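Local coordinates for interpain A (Prevotella intermedia, PDB 3BB7), which probably acts as a secreted cysteine protease of the C10 family, here as an inactive zymogen fragment that keeps pro-segment and catalytic domain, at residues T88-T93 with G248-Y253; T222-I227 with R315-K320. The protein carries 1 engineered substitution. One frame throughout, in Å; residues are numbered along the deposited sequence.

Interaction 1. Residues T88-T93 with G248-Y253; sequences TLLTTT and GHPLIY
Two leucine side chains, Leu89 and Leu90, converge on the ring of Pro250, and this small apolar contact illustrates how one proline can take up two consecutive residues of an irregular loop. Both leucines use their CD1 methyl. Leu90 comes closer, its CD1 lying 3.7 Å from Pro250 CG and 3.9 Å from Pro250 CB, so that the methyl meets the ring at its CB-CG edge while the two side chains cross obliquely. Leu90 sets out across the other segment rather than at it, and closes the gap only at its branch. Leu89, by contrast, heads directly for the other segment: chi1 -68° sets CG anti to the carbonyl carbon, and chi2 170° then extends CD1 away from CA, 4.1 Å from Pro250 CG and equally 4.1 Å from Gly248 C. One methyl thus touches both the proline and the bare backbone of the turn before it. Gly248, with positive phi, closes a Schellman motif at the end of helix 234-246, and the chain then passes through His249 and Pro250 into strand 251-255. No hydrogen bond joins the two segments, whose contact is dispersive and modest, burying 147 Å² in all. Polar fixing of the loop comes from elsewhere: Leu89 pairs through its backbone with Asp272, and the amide of Leu90 is held by the Asp272 carboxylate. Leu90 and Pro250 both also pack on Val270 of strand 267-274, while Leu89 and Pro250 share Tyr127 of helix 116-128, which places the contact between the central sheet and that helix.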
ATOM      1  N   THR A  88       0.704  13.085  -6.275  1.00 14.17           N
ATOM      2  CA  THR A  88       0.661  11.663  -6.614  1.00 13.63           C
ATOM      3  C   THR A  88       1.645  11.272  -7.717  1.00 13.68           C
ATOM      4  O   THR A  88       1.501  11.726  -8.857  1.00 14.36           O
ATOM      5  CB  THR A  88      -0.787  11.340  -7.048  1.00 14.15           C
ATOM      6  OG1 THR A  88      -1.675  11.791  -6.015  1.00 14.51           O
ATOM      7  CG2 THR A  88      -0.996   9.819  -7.302  1.00 14.37           C
ATOM      8  N   LEU A  89       2.631  10.438  -7.355  1.00 13.86           N
ATOM      9  CA  LEU A  89       3.676  10.008  -8.264  1.00 14.28           C
ATOM     10  C   LEU A  89       3.325   8.820  -9.157  1.00 14.47           C
ATOM     11  O   LEU A  89       3.760   8.780 -10.325  1.00 15.60           O
ATOM     12  CB  LEU A  89       4.949   9.657  -7.467  1.00 13.98           C
ATOM     13  CG  LEU A  89       5.605  10.881  -6.812  1.00 14.65           C
ATOM     14  CD1 LEU A  89       6.707  10.464  -5.844  1.00 15.47           C
ATOM     15  CD2 LEU A  89       6.196  11.850  -7.859  1.00 16.68           C
ATOM     16  N   LEU A  90       2.591   7.831  -8.619  1.00 13.83           N
ATOM     17  CA  LEU A  90       2.304   6.647  -9.429  1.00 14.35           C
ATOM     18  C   LEU A  90       1.210   6.920 -10.475  1.00 14.00           C
ATOM     19  O   LEU A  90       0.319   7.774 -10.270  1.00 15.86           O
ATOM     20  CB  LEU A  90       1.819   5.518  -8.513  1.00 14.29           C
ATOM     21  CG  LEU A  90       2.808   4.563  -7.847  1.00 17.53           C
ATOM     22  CD1 LEU A  90       4.182   5.064  -7.432  1.00 20.44           C
ATOM     23  CD2 LEU A  90       2.078   3.794  -6.727  1.00 15.50           C
ATOM     24  N   THR A  91       1.252   6.168 -11.587  1.00 13.34           N
ATOM     25  CA  THR A  91       0.180   6.255 -12.601  1.00 13.25           C
ATOM     26  C   THR A  91      -0.623   4.953 -12.711  1.00 12.72           C
ATOM     27  O   THR A  91      -1.608   4.877 -13.452  1.00 13.27           O
ATOM     28  CB  THR A  91       0.776   6.591 -13.978  1.00 13.64           C
ATOM     29  OG1 THR A  91       1.802   5.645 -14.304  1.00 16.31           O
ATOM     30  CG2 THR A  91       1.388   8.020 -13.932  1.00 17.54           C
ATOM     31  N   THR A  92      -0.188   3.925 -11.977  1.00 10.67           N
ATOM     32  CA  THR A  92      -0.807   2.621 -12.078  1.00 10.87           C
ATOM     33  C   THR A  92      -1.966   2.489 -11.080  1.00 10.75           C
ATOM     34  O   THR A  92      -2.011   3.171 -10.048  1.00 11.67           O
ATOM     35  CB  THR A  92       0.213   1.516 -11.782  1.00 11.12           C
ATOM     36  OG1 THR A  92       0.890   1.805 -10.544  1.00 11.00           O
ATOM     37  CG2 THR A  92       1.218   1.407 -12.899  1.00 12.05           C
ATOM     38  N   THR A  93      -2.904   1.603 -11.401  1.00 11.99           N
ATOM     39  CA  THR A  93      -3.985   1.272 -10.500  1.00 11.58           C
ATOM     40  C   THR A  93      -4.087  -0.242 -10.384  1.00 11.17           C
ATOM     41  O   THR A  93      -5.089  -0.855 -10.737  1.00 11.59           O
ATOM     42  CB  THR A  93      -5.329   1.888 -10.956  1.00 11.51           C
ATOM     43  OG1 THR A  93      -5.524   1.643 -12.353  1.00 12.78           O
ATOM     44  CG2 THR A  93      -5.333   3.383 -10.689  1.00 14.03           C
ATOM     45  N   GLY A 248      11.272  12.201  -4.287  1.00 12.80           N
ATOM     46  CA  GLY A 248      10.627  11.441  -5.365  1.00 12.68           C
ATOM     47  C   GLY A 248      10.673   9.934  -5.137  1.00 12.78           C
ATOM     48  O   GLY A 248      10.787   9.153  -6.107  1.00 14.31           O
ATOM     49  N   HIS A 249      10.590   9.519  -3.864  1.00 11.70           N
ATOM     50  CA  HIS A 249      10.615   8.103  -3.525  1.00 12.67           C
ATOM     51  C   HIS A 249       9.309   7.615  -2.919  1.00 12.71           C
ATOM     52  O   HIS A 249       9.082   7.788  -1.712  1.00 12.87           O
ATOM     53  CB  HIS A 249      11.707   7.822  -2.494  1.00 12.68           C
ATOM     54  CG  HIS A 249      13.083   8.236  -2.914  1.00 13.72           C
ATOM     55  ND1 HIS A 249      14.099   8.392  -1.999  1.00 15.09           N
ATOM     56  CD2 HIS A 249      13.622   8.495  -4.129  1.00 14.73           C
ATOM     57  CE1 HIS A 249      15.211   8.743  -2.630  1.00 15.59           C
ATOM     58  NE2 HIS A 249      14.952   8.806  -3.925  1.00 15.49           N
ATOM     59  N   PRO A 250       8.446   6.973  -3.728  1.00 13.03           N
ATOM     60  CA  PRO A 250       7.210   6.420  -3.160  1.00 13.05           C
ATOM     61  C   PRO A 250       7.578   5.323  -2.180  1.00 12.21           C
ATOM     62  O   PRO A 250       8.633   4.655  -2.347  1.00 13.98           O
ATOM     63  CB  PRO A 250       6.491   5.829  -4.365  1.00 13.17           C
ATOM     64  CG  PRO A 250       7.169   6.395  -5.598  1.00 15.44           C
ATOM     65  CD  PRO A 250       8.579   6.749  -5.180  1.00 14.20           C
ATOM     66  N   LEU A 251       6.741   5.146  -1.154  1.00 11.75           N
ATOM     67  CA  LEU A 251       7.017   4.243  -0.034  1.00 11.47           C
ATOM     68  C   LEU A 251       6.076   3.051   0.043  1.00 11.15           C
ATOM     69  O   LEU A 251       4.873   3.233   0.025  1.00 11.88           O
ATOM     70  CB  LEU A 251       6.935   4.994   1.300  1.00 11.57           C
ATOM     71  CG  LEU A 251       7.923   6.166   1.444  1.00 10.85           C
ATOM     72  CD1 LEU A 251       7.605   6.973   2.670  1.00 12.95           C
ATOM     73  CD2 LEU A 251       9.325   5.640   1.538  1.00 14.50           C
ATOM     74  N   ILE A 252       6.624   1.846   0.140  1.00 11.56           N
ATOM     75  CA  ILE A 252       5.825   0.660   0.424  1.00 11.60           C
ATOM     76  C   ILE A 252       5.474   0.727   1.916  1.00 11.31           C
ATOM     77  O   ILE A 252       6.368   0.925   2.760  1.00 12.13           O
ATOM     78  CB  ILE A 252       6.683  -0.594   0.145  1.00 10.82           C
ATOM     79  CG1 ILE A 252       7.112  -0.625  -1.337  1.00 12.23           C
ATOM     80  CG2 ILE A 252       5.950  -1.878   0.576  1.00 14.05           C
ATOM     81  CD1 ILE A 252       8.247  -1.608  -1.641  1.00 11.55           C
ATOM     82  N   TYR A 253       4.191   0.604   2.267  1.00 11.42           N
ATOM     83  CA  TYR A 253       3.746   0.851   3.637  1.00 11.42           C
ATOM     84  C   TYR A 253       2.696  -0.200   4.004  1.00 12.26           C
ATOM     85  O   TYR A 253       1.861  -0.559   3.179  1.00 13.16           O
ATOM     86  CB  TYR A 253       3.112   2.237   3.668  1.00 11.84           C
ATOM     87  CG  TYR A 253       2.938   2.913   5.026  1.00 11.57           C
ATOM     88  CD1 TYR A 253       3.805   3.927   5.426  1.00 12.15           C
ATOM     89  CD2 TYR A 253       1.917   2.531   5.904  1.00 11.89           C
ATOM     90  CE1 TYR A 253       3.640   4.581   6.633  1.00 12.24           C
ATOM     91  CE2 TYR A 253       1.732   3.183   7.136  1.00 11.56           C
ATOM     92  CZ  TYR A 253       2.609   4.204   7.500  1.00 11.29           C
ATOM     93  OH  TYR A 253       2.422   4.866   8.706  1.00 11.98           O
TER

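Interaction 2. Residues T222-I227 with R315-K320; sequences TDAEYI and RGVYGK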
ATOM      1  N   THR A 222      20.190  -2.064  -2.905  1.00 11.15           N
ATOM      2  CA  THR A 222      21.169  -2.092  -1.823  1.00 13.66           C
ATOM      3  C   THR A 222      20.675  -1.414  -0.551  1.00 13.12           C
ATOM      4  O   THR A 222      20.957  -1.904   0.554  1.00 14.49           O
ATOM      5  CB  THR A 222      22.474  -1.461  -2.305  1.00 14.04           C
ATOM      6  OG1 THR A 222      22.270  -0.080  -2.582  1.00 22.56           O
ATOM      7  CG2 THR A 222      22.919  -2.112  -3.539  1.00 12.06           C
ATOM      8  N   ASP A 223      19.954  -0.306  -0.698  1.00 12.78           N
ATOM      9  CA  ASP A 223      19.533   0.525   0.433  1.00 13.30           C
ATOM     10  C   ASP A 223      18.176   0.144   1.045  1.00 12.77           C
ATOM     11  O   ASP A 223      17.724   0.789   2.016  1.00 13.46           O
ATOM     12  CB  ASP A 223      19.495   1.993   0.024  1.00 14.08           C
ATOM     13  CG  ASP A 223      20.840   2.539  -0.369  1.00 15.52           C
ATOM     14  OD1 ASP A 223      21.879   1.869  -0.162  1.00 19.25           O
ATOM     15  OD2 ASP A 223      20.846   3.675  -0.902  1.00 19.01           O
ATOM     16  N   ALA A 224      17.485  -0.843   0.470  1.00 11.26           N
ATOM     17  CA  ALA A 224      16.143  -1.170   0.984  1.00 12.41           C
ATOM     18  C   ALA A 224      16.210  -1.576   2.451  1.00 12.23           C
ATOM     19  O   ALA A 224      17.117  -2.326   2.872  1.00 11.94           O
ATOM     20  CB  ALA A 224      15.496  -2.269   0.149  1.00 11.46           C
ATOM     21  N   GLU A 225      15.246  -1.078   3.227  1.00 12.11           N
ATOM     22  CA  GLU A 225      15.199  -1.445   4.649  1.00 12.98           C
ATOM     23  C   GLU A 225      13.795  -1.252   5.197  1.00 12.66           C
ATOM     24  O   GLU A 225      13.068  -0.359   4.778  1.00 14.19           O
ATOM     25  CB  GLU A 225      16.252  -0.637   5.438  1.00 14.30           C
ATOM     26  CG  GLU A 225      15.986   0.846   5.367  1.00 16.36           C
ATOM     27  CD  GLU A 225      16.662   1.633   6.471  1.00 21.12           C
ATOM     28  OE1 GLU A 225      16.802   2.857   6.305  1.00 23.48           O
ATOM     29  OE2 GLU A 225      17.069   1.026   7.484  1.00 22.93           O
ATOM     30  N   TYR A 226      13.422  -2.100   6.142  1.00 12.76           N
ATOM     31  CA  TYR A 226      12.132  -2.026   6.787  1.00 13.21           C
ATOM     32  C   TYR A 226      12.299  -1.277   8.113  1.00 12.41           C
ATOM     33  O   TYR A 226      13.277  -1.509   8.836  1.00 13.05           O
ATOM     34  CB  TYR A 226      11.634  -3.479   7.015  1.00 16.08           C
ATOM     35  CG  TYR A 226      10.965  -3.809   8.340  1.00 17.10           C
ATOM     36  CD1 TYR A 226      11.629  -4.552   9.318  1.00 22.80           C
ATOM     37  CD2 TYR A 226       9.666  -3.394   8.598  1.00 19.44           C
ATOM     38  CE1 TYR A 226      11.015  -4.844  10.518  1.00 20.47           C
ATOM     39  CE2 TYR A 226       9.022  -3.708   9.793  1.00 21.07           C
ATOM     40  CZ  TYR A 226       9.708  -4.417  10.747  1.00 20.28           C
ATOM     41  OH  TYR A 226       9.063  -4.704  11.927  1.00 22.83           O
ATOM     42  N   ILE A 227      11.358  -0.384   8.410  1.00 11.00           N
ATOM     43  CA  ILE A 227      11.296   0.265   9.738  1.00 10.99           C
ATOM     44  C   ILE A 227       9.871   0.201  10.262  1.00 10.55           C
ATOM     45  O   ILE A 227       8.924   0.073   9.474  1.00 10.30           O
ATOM     46  CB  ILE A 227      11.825   1.717   9.682  1.00 10.06           C
ATOM     47  CG1 ILE A 227      10.975   2.617   8.764  1.00 11.00           C
ATOM     48  CG2 ILE A 227      13.342   1.713   9.291  1.00 10.79           C
ATOM     49  CD1 ILE A 227      11.372   4.088   8.858  1.00 12.03           C
ATOM     50  N   ARG A 315      11.722   1.628   3.072  1.00 13.54           N
ATOM     51  CA  ARG A 315      12.324   2.774   2.417  1.00 14.96           C
ATOM     52  C   ARG A 315      13.631   2.318   1.763  1.00 13.50           C
ATOM     53  O   ARG A 315      14.062   1.164   1.949  1.00 13.77           O
ATOM     54  CB  ARG A 315      12.514   3.926   3.416  1.00 15.13           C
ATOM     55  CG  ARG A 315      13.546   3.682   4.477  1.00 15.58           C
ATOM     56  CD  ARG A 315      13.641   4.881   5.436  1.00 17.66           C
ATOM     57  NE  ARG A 315      14.498   4.505   6.549  1.00 19.65           N
ATOM     58  CZ  ARG A 315      14.894   5.341   7.500  1.00 20.14           C
ATOM     59  NH1 ARG A 315      14.527   6.621   7.449  1.00 20.17           N
ATOM     60  NH2 ARG A 315      15.651   4.885   8.497  1.00 22.18           N
ATOM     61  N   GLY A 316      14.252   3.186   0.962  1.00 13.12           N
ATOM     62  CA  GLY A 316      15.514   2.841   0.310  1.00 14.53           C
ATOM     63  C   GLY A 316      15.343   2.166  -1.037  1.00 13.30           C
ATOM     64  O   GLY A 316      16.282   1.595  -1.553  1.00 13.34           O
ATOM     65  N   VAL A 317      14.136   2.219  -1.603  1.00 12.94           N
ATOM     66  CA  VAL A 317      13.862   1.633  -2.905  1.00 12.99           C
ATOM     67  C   VAL A 317      13.822   2.767  -3.928  1.00 12.37           C
ATOM     68  O   VAL A 317      12.930   3.650  -3.905  1.00 13.15           O
ATOM     69  CB  VAL A 317      12.539   0.850  -2.903  1.00 12.51           C
ATOM     70  CG1 VAL A 317      12.244   0.268  -4.291  1.00 13.76           C
ATOM     71  CG2 VAL A 317      12.599  -0.297  -1.852  1.00 14.76           C
ATOM     72  N   TYR A 318      14.789   2.740  -4.842  1.00 12.20           N
ATOM     73  CA  TYR A 318      14.924   3.738  -5.889  1.00 13.70           C
ATOM     74  C   TYR A 318      16.024   3.233  -6.793  1.00 14.53           C
ATOM     75  O   TYR A 318      16.701   2.252  -6.474  1.00 13.79           O
ATOM     76  CB  TYR A 318      15.285   5.140  -5.321  1.00 13.85           C
ATOM     77  CG  TYR A 318      16.203   5.138  -4.117  1.00 13.82           C
ATOM     78  CD1 TYR A 318      17.532   4.726  -4.214  1.00 15.38           C
ATOM     79  CD2 TYR A 318      15.720   5.515  -2.853  1.00 14.40           C
ATOM     80  CE1 TYR A 318      18.363   4.700  -3.090  1.00 15.88           C
ATOM     81  CE2 TYR A 318      16.558   5.534  -1.732  1.00 11.92           C
ATOM     82  CZ  TYR A 318      17.868   5.100  -1.869  1.00 14.26           C
ATOM     83  OH  TYR A 318      18.671   5.070  -0.767  1.00 16.76           O
ATOM     84  N   GLY A 319      16.180   3.873  -7.943  1.00 16.14           N
ATOM     85  CA  GLY A 319      17.254   3.493  -8.870  1.00 19.35           C
ATOM     86  C   GLY A 319      18.627   3.895  -8.360  1.00 22.17           C
ATOM     87  O   GLY A 319      18.739   4.672  -7.417  1.00 22.28           O
ATOM     88  N   LYS A 320      19.697   3.373  -8.955  1.00 25.30           N
ATOM     89  CA  LYS A 320      21.015   3.849  -8.537  1.00 29.35           C
ATOM     90  C   LYS A 320      21.383   5.068  -9.357  1.00 30.91           C
ATOM     91  O   LYS A 320      20.883   5.249 -10.468  1.00 31.76           O
ATOM     92  CB  LYS A 320      22.113   2.769  -8.580  1.00 29.55           C
ATOM     93  CG  LYS A 320      22.045   1.766  -9.724  1.00 31.28           C
ATOM     94  CD  LYS A 320      23.147   0.703  -9.596  1.00 31.47           C
ATOM     95  CE  LYS A 320      23.283   0.168  -8.153  1.00 34.73           C
ATOM     96  NZ  LYS A 320      22.484  -1.063  -7.854  1.00 38.13           N
TER
HETATM   97  O   HOH W   1      18.441   0.648  -2.963  1.00 10.18           O
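Glu225 and Arg315 pair as antiparallel, hydrogen-bonded neighbours, and their side chains repeat the partnership of their backbones. Glu225 N donates to Arg315 O at 2.8 Å, and Arg315 N returns a bond to Glu225 O at 2.9 Å. On the same sheet face both side chains put CG between backbone N and carbonyl carbon (chi1 62° in Glu225), which starts them side by side, Glu225 CG 3.8 Å from Arg315 CG. They run on in one direction, the carboxylate and guanidinium planes 22° apart, and Glu225 OE1 forms a salt bridge with Arg315 NE at 2.8 Å, although its hydrogen bond is bent and weak. Ile227 CD1 covers one guanidinium face, 3.9 Å above its centre. Beyond the pair, Gly316 turns the chain with a positive phi, and its CA makes a nearly straight C-H...O contact to Asp223 O; a CB here would clash with that oxygen. Tyr318 OH donates to the anti lone pair of Asp223 OD2 at 2.6 Å, ring and carboxylate planes 76° apart. Thr222 OG1 steadies Asp223, donating to OD1 from above the carboxylate plane, and water 1 links Asp223 N to Gly316 O. Further out, Arg315 packs on Ile240 of helix 234-246. Two acidic side chains thus meet different donors: Arg315 neutralises Glu225 beside an Ile227 methyl, while neutral hydroxyls of Tyr318 and Thr222 hold Asp223.

How the interactions relate
Interactions 1 and 2 have centres about 14 Å apart and reach the same antiparallel sheet, in which strand 312-315 lies between strands 251-255 and 225-228. They meet directly: His249 CE1 lies 3.3 Å from Tyr318 CD2, the rings inclined at about 35°, and Leu251 CD2 packs 4.1 Å from Arg315 CB. Helix 234-246 connects them too, since it runs out just before Gly248 and supplies Glu244, which binds His249 ND1 and touches Arg315. Neither contact forms part of the predicted catalytic pair, Ala116 (an engineered replacement at the nucleophile position) and His267. Helix 116-128, which begins at Ala116, is touched by both; strand 267-274, which begins at His267, by interaction 1.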